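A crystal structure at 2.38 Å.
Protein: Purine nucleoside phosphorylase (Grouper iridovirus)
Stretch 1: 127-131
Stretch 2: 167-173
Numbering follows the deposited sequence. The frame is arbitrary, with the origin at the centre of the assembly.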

# COMPACT_ATOMS: atom_id res chain seq x y z
N MET B 127 -23.54 2.97 11.70
CA MET B 127 -23.41 3.42 10.32
C MET B 127 -23.55 2.21 9.43
O MET B 127 -22.67 1.36 9.39
N VAL B 128 -24.67 2.15 8.73
CA VAL B 128 -24.92 1.08 7.79
C VAL B 128 -24.00 1.41 6.63
O VAL B 128 -23.95 2.57 6.19
N VAL B 129 -23.27 0.42 6.12
CA VAL B 129 -22.32 0.67 5.05
C VAL B 129 -22.88 0.61 3.65
O VAL B 129 -23.42 -0.40 3.23
N ARG B 130 -22.72 1.71 2.91
CA ARG B 130 -23.23 1.76 1.56
C ARG B 130 -22.12 1.54 0.55
O ARG B 130 -22.37 1.18 -0.59
N ASP B 131 -20.89 1.76 0.97
CA ASP B 131 -19.76 1.58 0.07
C ASP B 131 -18.47 1.62 0.88
O ASP B 131 -18.50 2.00 2.05
N LEU B 167 -30.65 -5.21 1.31
CA LEU B 167 -30.30 -5.49 2.71
C LEU B 167 -30.12 -4.19 3.48
O LEU B 167 -30.46 -4.12 4.67
N ARG B 168 -29.62 -3.15 2.81
CA ARG B 168 -29.46 -1.86 3.46
C ARG B 168 -30.83 -1.32 3.85
O ARG B 168 -31.03 -0.89 4.99
N LYS B 169 -31.78 -1.35 2.92
CA LYS B 169 -33.14 -0.87 3.21
C LYS B 169 -33.67 -1.59 4.42
O LYS B 169 -34.23 -0.97 5.30
N TYR B 170 -33.50 -2.90 4.46
CA TYR B 170 -33.98 -3.64 5.62
C TYR B 170 -33.32 -3.13 6.90
O TYR B 170 -33.98 -2.96 7.92
N ALA B 171 -32.02 -2.86 6.83
CA ALA B 171 -31.31 -2.39 8.01
C ALA B 171 -31.80 -1.02 8.48
O ALA B 171 -32.04 -0.83 9.67
N ILE B 172 -31.93 -0.08 7.55
CA ILE B 172 -32.41 1.27 7.85
C ILE B 172 -33.79 1.24 8.49
O ILE B 172 -34.04 1.89 9.51
N SER B 173 -34.69 0.47 7.88
CA SER B 173 -36.05 0.31 8.33
C SER B 173 -36.11 -0.40 9.69
O SER B 173 -36.93 -0.07 10.56

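Packing of a strand against a helix in purine nucleoside phosphorylase from Grouper iridovirus. Strand 127-129 runs nearly antiparallel to helix 167-173, at 170° between their N-to-C directions, and the two axes approach to 9.2 Å. The backbones come nearest at Val128 and Arg168, whose CA atoms lie 6.9 Å apart, and the contact buries 245 Å² in all, counting both sides. Within the helix, the backbone hydrogen bonds Ala171 N to Leu167 O (2.9 Å), Ile172 N to Arg168 O (2.8 Å) and Ser173 N to Lys169 O (3.0 Å) hold the helical turns. Arg168, Ala171 and Ile172, the latter two three and four residues on from the first, fall on the side near the strand.

Met127, with chi1 t, chi2 t and chi3 p, is buried but stays clear of the helix; its side chain is out of reach. Val128, next along the strand, points toward the helix and is the centre of the apolar packing. Its chi1 is 161° (t), and its closest contacts are Val128 CG1 to Arg168 CG at 3.9 Å, against the aliphatic part of that arginine, and Val128 CG2 to Ala171 CB at 3.9 Å and to Ile172 CD1 at 4.0 Å. Ala171 points toward the strand and offers just its methyl, whereas Ile172 leaves the helix sideways and, with chi1 and chi2 both m, brings CD1 back to Val128.

Val129 (chi1 t) turns its side chain away, in the usual strand alternation with Val128, and meets the helix through its backbone: Val129 O is 3.9 Å from Arg168 CD, a van der Waals approach. At Arg130 the chain turns a corner. The CA-to-CB bond of Arg130 points sideways, and its side chain (chi1 p, chi2 t, chi3 -144°, between wells) leads its end away from the helix. The contact is therefore made near the root, where Arg130 CB lies over one face of the Arg168 guanidinium, 3.6 Å from Arg168 NH2. Arg168 itself points toward the strand; chi1 m, chi2 147°, between wells, and chi3 p carry it past Val128 to Arg130, so one side chain packs by its methylenes and then by its flat end. Asp131 closes the stretch without touching the helix.

No hydrogen bond or salt bridge joins the two stretches, so the interface rests on van der Waals packing. Arg168 NE, NH1 and NH2, and Asp131 OD2, are hydrogen-bonded elsewhere in the structure.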

# COMPACT_ATOMS: atom_id res chain seq x y z
CB MET B 127 -22.07 4.09 10.02
CG MET B 127 -22.04 4.56 8.56
SD MET B 127 -20.48 5.03 7.88
CE MET B 127 -19.86 3.44 7.35
CB VAL B 128 -26.41 1.11 7.36
CG1 VAL B 128 -26.60 0.34 6.09
CG2 VAL B 128 -27.28 0.55 8.48
CB VAL B 129 -21.10 -0.30 5.14
CG1 VAL B 129 -20.08 0.04 4.08
CG2 VAL B 129 -20.48 -0.21 6.51
CB ARG B 130 -23.91 3.11 1.28
CG ARG B 130 -22.95 4.25 0.97
CD ARG B 130 -23.66 5.53 0.48
NE ARG B 130 -22.82 6.19 -0.53
CZ ARG B 130 -22.14 7.31 -0.33
NH1 ARG B 130 -22.20 7.92 0.85
NH2 ARG B 130 -21.37 7.80 -1.28
CB ASP B 131 -19.75 2.70 -0.98
CG ASP B 131 -18.94 2.33 -2.20
OD1 ASP B 131 -18.70 1.13 -2.34
OD2 ASP B 131 -18.56 3.19 -3.02
CB LEU B 167 -29.03 -6.34 2.78
CG LEU B 167 -29.17 -7.67 2.05
CD1 LEU B 167 -27.82 -8.29 1.94
CD2 LEU B 167 -30.12 -8.59 2.78
CB ARG B 168 -28.76 -0.87 2.53
CG ARG B 168 -27.29 -1.07 2.50
CD ARG B 168 -26.74 -0.74 1.16
NE ARG B 168 -27.00 0.63 0.82
CZ ARG B 168 -26.63 1.17 -0.33
NH1 ARG B 168 -26.00 0.45 -1.25
NH2 ARG B 168 -26.90 2.45 -0.57
CB LYS B 169 -34.08 -1.09 2.01
CG LYS B 169 -33.76 -0.18 0.83
CD LYS B 169 -34.69 -0.40 -0.32
CE LYS B 169 -34.27 0.43 -1.52
NZ LYS B 169 -34.86 -0.15 -2.78
CB TYR B 170 -33.66 -5.14 5.47
CG TYR B 170 -34.36 -5.84 4.33
CD1 TYR B 170 -35.61 -5.41 3.87
CD2 TYR B 170 -33.82 -6.99 3.75
CE1 TYR B 170 -36.31 -6.10 2.89
CE2 TYR B 170 -34.50 -7.70 2.77
CZ TYR B 170 -35.75 -7.25 2.34
OH TYR B 170 -36.46 -7.95 1.38
CB ALA B 171 -29.81 -2.37 7.76
CB ILE B 172 -32.50 2.11 6.59
CG1 ILE B 172 -31.12 2.22 5.94
CG2 ILE B 172 -33.10 3.46 6.91
CD1 ILE B 172 -30.11 2.89 6.82
CB SER B 173 -36.81 -0.50 7.26
OG SER B 173 -37.95 -1.13 7.81